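Uncharacterized peptidase Lmo0363 (Listeria monocytogenes, PDB 3L4E) is probably a serine-type peptidase of the S51 (peptidase E-like) family that hydrolyses peptide bonds. Local coordinates at residues Phe11-Pro16 / Ser188-Ile193. Sequence-based numbering, arbitrary orientation.
Sequences FKDVVP and SNHEAI. With SO4 (sulfate ion), chain B.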
loop_
_atom_site.group_PDB
_atom_site.type_symbol
_atom_site.label_atom_id
_atom_site.label_comp_id
_atom_site.label_asym_id
_atom_site.label_seq_id
_atom_site.Cartn_x
_atom_site.Cartn_y
_atom_site.Cartn_z
ATOM N N PHE A 11 4.359 0.931 8.165
ATOM C CA PHE A 11 5.239 2.039 7.828
ATOM C C PHE A 11 5.943 2.582 9.072
ATOM O O PHE A 11 7.126 2.895 9.030
ATOM C CB PHE A 11 4.496 3.151 7.067
ATOM C CG PHE A 11 5.400 4.266 6.598
ATOM C CD1 PHE A 11 6.180 4.102 5.466
ATOM C CD2 PHE A 11 5.493 5.459 7.305
ATOM C CE1 PHE A 11 7.038 5.107 5.030
ATOM C CE2 PHE A 11 6.344 6.478 6.880
ATOM C CZ PHE A 11 7.122 6.303 5.740
ATOM N N LYS A 12 5.221 2.660 10.184
ATOM C CA LYS A 12 5.789 3.243 11.388
ATOM C C LYS A 12 6.960 2.422 11.931
ATOM O O LYS A 12 7.756 2.930 12.714
ATOM C CB LYS A 12 4.712 3.467 12.461
ATOM C CG LYS A 12 4.063 2.210 13.005
ATOM C CD LYS A 12 4.838 1.627 14.167
ATOM C CE LYS A 12 4.059 0.506 14.846
ATOM N NZ LYS A 12 4.764 -0.006 16.062
ATOM N N ASP A 13 7.072 1.168 11.501
ATOM C CA ASP A 13 8.139 0.286 11.980
ATOM C C ASP A 13 9.387 0.352 11.104
ATOM O O ASP A 13 10.440 -0.173 11.480
ATOM C CB ASP A 13 7.654 -1.164 12.060
ATOM C CG ASP A 13 6.796 -1.435 13.281
ATOM O OD1 ASP A 13 6.907 -0.693 14.281
ATOM O OD2 ASP A 13 6.023 -2.413 13.243
ATOM N N VAL A 14 9.287 0.998 9.942
ATOM C CA VAL A 14 10.421 1.027 9.009
ATOM C C VAL A 14 10.738 2.422 8.468
ATOM O O VAL A 14 11.276 2.564 7.362
ATOM C CB VAL A 14 10.209 0.068 7.812
ATOM C CG1 VAL A 14 10.137 -1.382 8.279
ATOM C CG2 VAL A 14 8.940 0.434 7.034
ATOM N N VAL A 15 10.437 3.448 9.258
ATOM C CA VAL A 15 10.714 4.815 8.833
ATOM C C VAL A 15 12.166 5.022 8.368
ATOM O O VAL A 15 12.388 5.631 7.317
ATOM C CB VAL A 15 10.301 5.845 9.902
ATOM C CG1 VAL A 15 10.705 7.258 9.478
ATOM C CG2 VAL A 15 8.797 5.749 10.156
ATOM N N PRO A 16 13.153 4.503 9.120
ATOM C CA PRO A 16 14.534 4.693 8.647
ATOM C C PRO A 16 14.820 4.021 7.301
ATOM O O PRO A 16 15.662 4.512 6.563
ATOM C CB PRO A 16 15.387 4.057 9.756
ATOM C CG PRO A 16 14.530 4.125 10.977
ATOM C CD PRO A 16 13.114 3.920 10.472
ATOM N N SER A 188 8.111 -9.291 6.870
ATOM C CA SER A 188 7.719 -9.108 8.260
ATOM C C SER A 188 7.453 -7.637 8.578
ATOM O O SER A 188 7.604 -6.768 7.717
ATOM C CB SER A 188 8.814 -9.639 9.183
ATOM O OG SER A 188 10.016 -8.900 9.015
ATOM N N ASN A 189 7.061 -7.358 9.818
ATOM C CA ASN A 189 6.769 -5.983 10.229
ATOM C C ASN A 189 7.956 -5.025 10.122
ATOM O O ASN A 189 7.777 -3.824 9.915
ATOM C CB ASN A 189 6.203 -5.943 11.646
ATOM C CG ASN A 189 4.781 -6.447 11.720
ATOM O OD1 ASN A 189 4.342 -6.946 12.760
ATOM N ND2 ASN A 189 4.051 -6.332 10.617
ATOM N N HIS A 190 9.168 -5.547 10.256
ATOM C CA HIS A 190 10.342 -4.678 10.183
ATOM C C HIS A 190 11.133 -4.830 8.887
ATOM O O HIS A 190 12.299 -4.447 8.812
ATOM C CB HIS A 190 11.219 -4.854 11.419
ATOM C CG HIS A 190 10.553 -4.406 12.681
ATOM N ND1 HIS A 190 9.692 -5.211 13.394
ATOM C CD2 HIS A 190 10.593 -3.223 13.337
ATOM C CE1 HIS A 190 9.247 -4.551 14.449
ATOM N NE2 HIS A 190 9.783 -3.344 14.440
ATOM N N GLU A 191 10.476 -5.370 7.863
ATOM C CA GLU A 191 11.050 -5.447 6.522
ATOM C C GLU A 191 10.327 -4.501 5.569
ATOM O O GLU A 191 9.136 -4.235 5.720
ATOM C CB GLU A 191 10.958 -6.879 5.964
ATOM C CG GLU A 191 12.050 -7.839 6.452
ATOM C CD GLU A 191 11.852 -9.264 5.938
ATOM O OE1 GLU A 191 10.682 -9.679 5.791
ATOM O OE2 GLU A 191 12.858 -9.967 5.693
ATOM N N ALA A 192 11.057 -3.991 4.584
ATOM C CA ALA A 192 10.453 -3.226 3.506
ATOM C C ALA A 192 11.031 -3.732 2.196
ATOM O O ALA A 192 12.120 -4.313 2.180
ATOM C CB ALA A 192 10.717 -1.737 3.684
ATOM N N ILE A 193 10.292 -3.540 1.109
ATOM C CA ILE A 193 10.790 -3.883 -0.221
ATOM C C ILE A 193 11.013 -2.586 -0.994
ATOM O O ILE A 193 10.073 -1.788 -1.170
ATOM C CB ILE A 193 9.815 -4.787 -1.017
ATOM C CG1 ILE A 193 9.297 -5.942 -0.149
ATOM C CG2 ILE A 193 10.509 -5.320 -2.271
ATOM C CD1 ILE A 193 8.169 -6.732 -0.795
HETATM S S SO4 B . 10.379 -8.679 12.454
HETATM O O1 SO4 B . 9.249 -7.759 12.568
HETATM O O2 SO4 B . 11.304 -8.448 13.564
HETATM O O3 SO4 B . 9.904 -10.057 12.469
HETATM O O4 SO4 B . 11.079 -8.427 11.197
HETATM O O HOH W 1 9.404 -1.209 16.053
#
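Beside the presumed charge-relay site of this S51 peptidase, the type I beta turn S188-E191 packs against the 3-10 segment and helix start 11-16 that follow strand 4-8, and D13 and V14 meet N189 and H190 there. Strands 4-8 and 191-196 are antiparallel neighbours in the mixed sheet, and the contact lies where the first leads into helix 15-21 and the turn leads into the second. It illustrates how a turn and a strand-to-helix connection can be joined by stacking and a shared water, with no direct hydrogen bond between them. The D13 carboxylate stacks on the H190 imidazole, the two planes 18° apart. D13 CB sits over the ring face in a CH-pi contact, 4.1 Å from the H190 ring centroid, and D13 CG is 3.7 Å from H190 NE2. Polar partners hold both flat groups: K12 NZ forms a salt bridge to D13 OD1 on its syn side, and a water donates to the same oxygen while also hydrogen-bonding H190 NE2. At the other ring nitrogen, H190 ND1 donates to sulfate O1 at 2.7 Å, almost straight at 170°. The sulfate, probably from the crystallisation liquor, is also hydrogen-bonded by N164 and R204. D13 CB also presses on the turn backbone, 3.4 Å from N189 O. N189 turns its amide elsewhere: ND2 hydrogen-bonds ND1 of H161, assigned by similarity to the charge relay with S120, so this turn borders the likely catalytic centre. Deeper in, V14, at the N-cap position of helix 15-21, covers the start of the strand. Its CG1, anti to the carbonyl carbon (chi1 -64°), reaches 3.6 Å from the carbonyl carbon C of H190, while V14 CG2 faces A192 CB at 4.4 Å.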